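Local atomic coordinates of uncharacterized protein Rv2277c (Mycobacterium tuberculosis, PDB entry 5VUG), a protein that is uncharacterized but probably hydrolyses phosphoric diesters, its TIM-barrel domain belonging to the glycerophosphoryl diester phosphodiesterase family. Residues K252-D255 / D256-A260; S272-A275 / A276-W279. All coordinates share one frame; numbering follows the deposited sequence.

Both contacts are local and lie in series near the C-terminal end of the TIM-barrel chain; neither encloses nor crosses the other. After strand 245-249, interaction 1 (252-255 with 256-260) starts helix 254-263, the helix of a beta-alpha-beta unit. Strand 267-270 then runs parallel to 245-249, and beyond it interaction 2 (272-275 with 276-279) starts the short helix 273-277 and carries the chain to Trp279. The centres of the two contacts lie about 11 Å apart. Trp279 stacks its ring on that of Tyr257 from helix 254-263, Tyr257 CD1 lying 3.4 Å from Trp279 CE3, and its indole also packs against the backbone of Lys252 and Thr253.

Interaction 1 (K252-D255 / D256-A260); sequences KTVD and DYRLA
Thr253 and Asp256 form a capping box at the start of helix 254-263, the helix that links strands 245-249 and 267-270 in a beta-alpha-beta unit of the TIM barrel. Thr253 is the N-cap: its OG1 accepts from Asp256 N at 2.9 Å. In return, Asp256 OD2 takes two backbone donors. Thr253 N meets Asp256 OD2 from above the carboxylate plane at 3.1 Å, almost straight (171°), while Lys252 N, at 3.0 Å, uses the anti lone pair. The threonine torsion (chi1 66°) sets OG1 between its own backbone N and carbonyl carbon, where it faces the first turn.

Further polar partners surround the buried carboxylate. One water donates to Asp256 OD2 at 2.7 Å and accepts from Lys252 NZ, which is also bonded to Ala250 O. A second water lies beside Thr253 OG1 and donates only weakly to Asp256 OD1; that oxygen also has His207 NE2 as a partner. With both oxygens engaged, the carboxylate is fixed in rotation, and its negative charge, at the N-terminal end of the helix, probably interacts favourably with the helix dipole.

Regular helical bonds follow, Tyr257 N to Thr253 O, Arg258 N to Val254 O and Leu259 N to Asp255 O.

On the outer surface the Arg258 chain, extended from CG to NE, carries its guanidinium across Val254. Val254 CG1 sits 4.1 Å above the guanidinium plane, over its centre, and Val254 CG2 comes within 3.6 Å of Arg258 NE. The Asp255 carboxylate stands 85° from that plane, so any attraction is probably of charge alone: Asp255 OD1, well out of the plane, is 4.1 Å from Arg258 NH1.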
# COMPACT_ATOMS: atom_id res chain seq x y z
N LYS A 252 -4.85 2.23 -22.07
CA LYS A 252 -4.43 1.43 -23.22
C LYS A 252 -5.57 0.68 -23.89
O LYS A 252 -5.63 0.65 -25.13
CB LYS A 252 -3.37 0.40 -22.80
CG LYS A 252 -2.18 0.99 -22.06
CD LYS A 252 -1.19 -0.09 -21.65
CE LYS A 252 -0.49 0.30 -20.36
NZ LYS A 252 -1.50 0.48 -19.28
N THR A 253 -6.45 0.05 -23.13
CA THR A 253 -7.47 -0.83 -23.68
C THR A 253 -8.82 -0.12 -23.71
O THR A 253 -9.04 0.87 -23.01
CB THR A 253 -7.61 -2.10 -22.82
OG1 THR A 253 -8.13 -1.74 -21.53
CG2 THR A 253 -6.26 -2.76 -22.64
N VAL A 254 -9.73 -0.66 -24.52
CA VAL A 254 -11.10 -0.15 -24.50
C VAL A 254 -11.70 -0.30 -23.11
O VAL A 254 -12.51 0.53 -22.69
CB VAL A 254 -11.97 -0.79 -25.61
CG1 VAL A 254 -12.26 -2.25 -25.30
CG2 VAL A 254 -13.26 -0.01 -25.77
N ASP A 255 -11.29 -1.32 -22.36
CA ASP A 255 -11.79 -1.48 -21.00
C ASP A 255 -11.30 -0.34 -20.11
O ASP A 255 -12.06 0.17 -19.28
CB ASP A 255 -11.34 -2.84 -20.47
CG ASP A 255 -11.73 -3.96 -21.40
OD1 ASP A 255 -12.93 -4.30 -21.44
OD2 ASP A 255 -10.85 -4.46 -22.13
N ASP A 256 -10.05 0.08 -20.29
CA ASP A 256 -9.55 1.26 -19.59
C ASP A 256 -10.39 2.48 -19.94
O ASP A 256 -10.77 3.26 -19.06
CB ASP A 256 -8.10 1.52 -19.98
CG ASP A 256 -7.14 0.44 -19.49
OD1 ASP A 256 -7.46 -0.27 -18.51
OD2 ASP A 256 -6.04 0.35 -20.08
N TYR A 257 -10.65 2.69 -21.24
CA TYR A 257 -11.46 3.84 -21.64
C TYR A 257 -12.86 3.78 -21.03
O TYR A 257 -13.36 4.79 -20.53
CB TYR A 257 -11.54 3.95 -23.16
CG TYR A 257 -12.38 5.13 -23.59
CD1 TYR A 257 -11.89 6.43 -23.49
CD2 TYR A 257 -13.68 4.95 -24.06
CE1 TYR A 257 -12.67 7.52 -23.86
CE2 TYR A 257 -14.45 6.01 -24.44
CZ TYR A 257 -13.95 7.30 -24.34
OH TYR A 257 -14.74 8.34 -24.72
N ARG A 258 -13.49 2.60 -21.05
CA ARG A 258 -14.83 2.49 -20.48
C ARG A 258 -14.85 2.83 -19.00
O ARG A 258 -15.78 3.49 -18.52
CB ARG A 258 -15.37 1.08 -20.71
CG ARG A 258 -15.69 0.83 -22.15
CD ARG A 258 -16.08 -0.61 -22.41
NE ARG A 258 -16.24 -0.81 -23.84
CZ ARG A 258 -16.29 -2.00 -24.44
NH1 ARG A 258 -16.18 -3.11 -23.72
NH2 ARG A 258 -16.44 -2.07 -25.75
N LEU A 259 -13.84 2.38 -18.26
CA LEU A 259 -13.76 2.73 -16.84
C LEU A 259 -13.65 4.25 -16.67
O LEU A 259 -14.40 4.85 -15.90
CB LEU A 259 -12.60 2.00 -16.17
CG LEU A 259 -12.27 2.39 -14.73
CD1 LEU A 259 -13.45 2.11 -13.79
CD2 LEU A 259 -11.04 1.64 -14.27
N ALA A 260 -12.71 4.87 -17.39
CA ALA A 260 -12.51 6.32 -17.29
C ALA A 260 -13.78 7.09 -17.62
O ALA A 260 -14.12 8.08 -16.96
CB ALA A 260 -11.39 6.74 -18.25
O HOH W 1 -4.11 -1.34 -19.41
O HOH W 2 -7.75 -3.43 -19.48

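Interaction 2 (S272-A275 / A276-W279); sequences SPLA and AQQW
Ser272 O accepts from Ala276 N at 3.0 Å, the first main-chain bond of helix 273-277, and Ser272 is also the N-cap of this short helix, which follows barrel strand 267-270. Its OG accepts from Ala275 N at 3.0 Å in a nearly straight bond (163°); with chi1 at 178° the hydroxyl lies anti to the serine N and reaches over the first turn. The same OG is bonded to Asp22 OD1, while Asp22 OD2 takes Leu274 N, so one aspartate joins both cap and first turn.

Gln277 N bonds to Pro273 O. At the next step the spacing shortens: Gln278 N reaches Ala275 O at 3.1 Å, bent to 137° and from above the carbonyl plane.

Leu274 and Gln277 run side by side in the same direction, Leu274 CD2 lying 3.8 Å from Gln277 OE1, and Gln277 NE2 makes a weak bond to Ala37 O. The buried Pro273 and Ala276 pack on strand 12-16, at Ala15 and Ile13, and Ala276 also on Val270. The Trp279 indole folds back, one face receiving Ala276 CA at 3.7 Å above the plane and, also toward its rim, Ala275 O at 4.0 Å.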
# COMPACT_ATOMS: atom_id res chain seq x y z
N SER A 272 -1.80 5.82 -28.33
CA SER A 272 -2.23 5.77 -29.73
C SER A 272 -3.46 6.63 -29.95
O SER A 272 -4.59 6.15 -29.81
CB SER A 272 -2.50 4.33 -30.17
OG SER A 272 -2.95 4.31 -31.52
N PRO A 273 -3.27 7.90 -30.31
CA PRO A 273 -4.41 8.71 -30.75
C PRO A 273 -5.23 8.06 -31.85
O PRO A 273 -6.45 8.23 -31.89
CB PRO A 273 -3.73 10.00 -31.23
CG PRO A 273 -2.54 10.11 -30.30
CD PRO A 273 -2.04 8.70 -30.15
N LEU A 274 -4.60 7.28 -32.74
CA LEU A 274 -5.36 6.62 -33.80
C LEU A 274 -6.31 5.57 -33.23
O LEU A 274 -7.48 5.50 -33.64
CB LEU A 274 -4.41 6.02 -34.84
CG LEU A 274 -3.77 7.05 -35.77
CD1 LEU A 274 -2.60 6.45 -36.56
CD2 LEU A 274 -4.82 7.63 -36.72
N ALA A 275 -5.84 4.75 -32.28
CA ALA A 275 -6.73 3.79 -31.63
C ALA A 275 -7.82 4.51 -30.85
O ALA A 275 -8.98 4.06 -30.84
CB ALA A 275 -5.93 2.88 -30.70
N ALA A 276 -7.48 5.62 -30.20
CA ALA A 276 -8.44 6.34 -29.36
C ALA A 276 -9.56 6.95 -30.18
O ALA A 276 -10.68 7.08 -29.67
CB ALA A 276 -7.73 7.41 -28.53
N GLN A 277 -9.29 7.31 -31.44
CA GLN A 277 -10.34 7.77 -32.35
C GLN A 277 -11.51 6.80 -32.37
O GLN A 277 -12.67 7.22 -32.42
CB GLN A 277 -9.80 7.90 -33.77
CG GLN A 277 -9.13 9.20 -34.11
CD GLN A 277 -8.86 9.32 -35.60
OE1 GLN A 277 -8.53 8.33 -36.26
NE2 GLN A 277 -9.01 10.52 -36.14
N GLN A 278 -11.23 5.49 -32.36
CA GLN A 278 -12.28 4.49 -32.43
C GLN A 278 -13.16 4.46 -31.18
O GLN A 278 -14.26 3.91 -31.23
CB GLN A 278 -11.68 3.10 -32.66
CG GLN A 278 -10.78 3.04 -33.87
CD GLN A 278 -11.51 3.38 -35.15
OE1 GLN A 278 -12.60 2.85 -35.40
NE2 GLN A 278 -10.94 4.27 -35.95
N TRP A 279 -12.69 5.04 -30.08
CA TRP A 279 -13.47 5.06 -28.85
C TRP A 279 -14.54 6.14 -28.87
O TRP A 279 -15.41 6.14 -27.99
CB TRP A 279 -12.55 5.31 -27.66
CG TRP A 279 -11.54 4.23 -27.44
CD1 TRP A 279 -11.58 2.95 -27.93
CD2 TRP A 279 -10.35 4.33 -26.67
NE1 TRP A 279 -10.47 2.25 -27.50
CE2 TRP A 279 -9.70 3.09 -26.73
CE3 TRP A 279 -9.76 5.37 -25.94
CZ2 TRP A 279 -8.49 2.84 -26.07
CZ3 TRP A 279 -8.56 5.13 -25.29
CH2 TRP A 279 -7.94 3.88 -25.36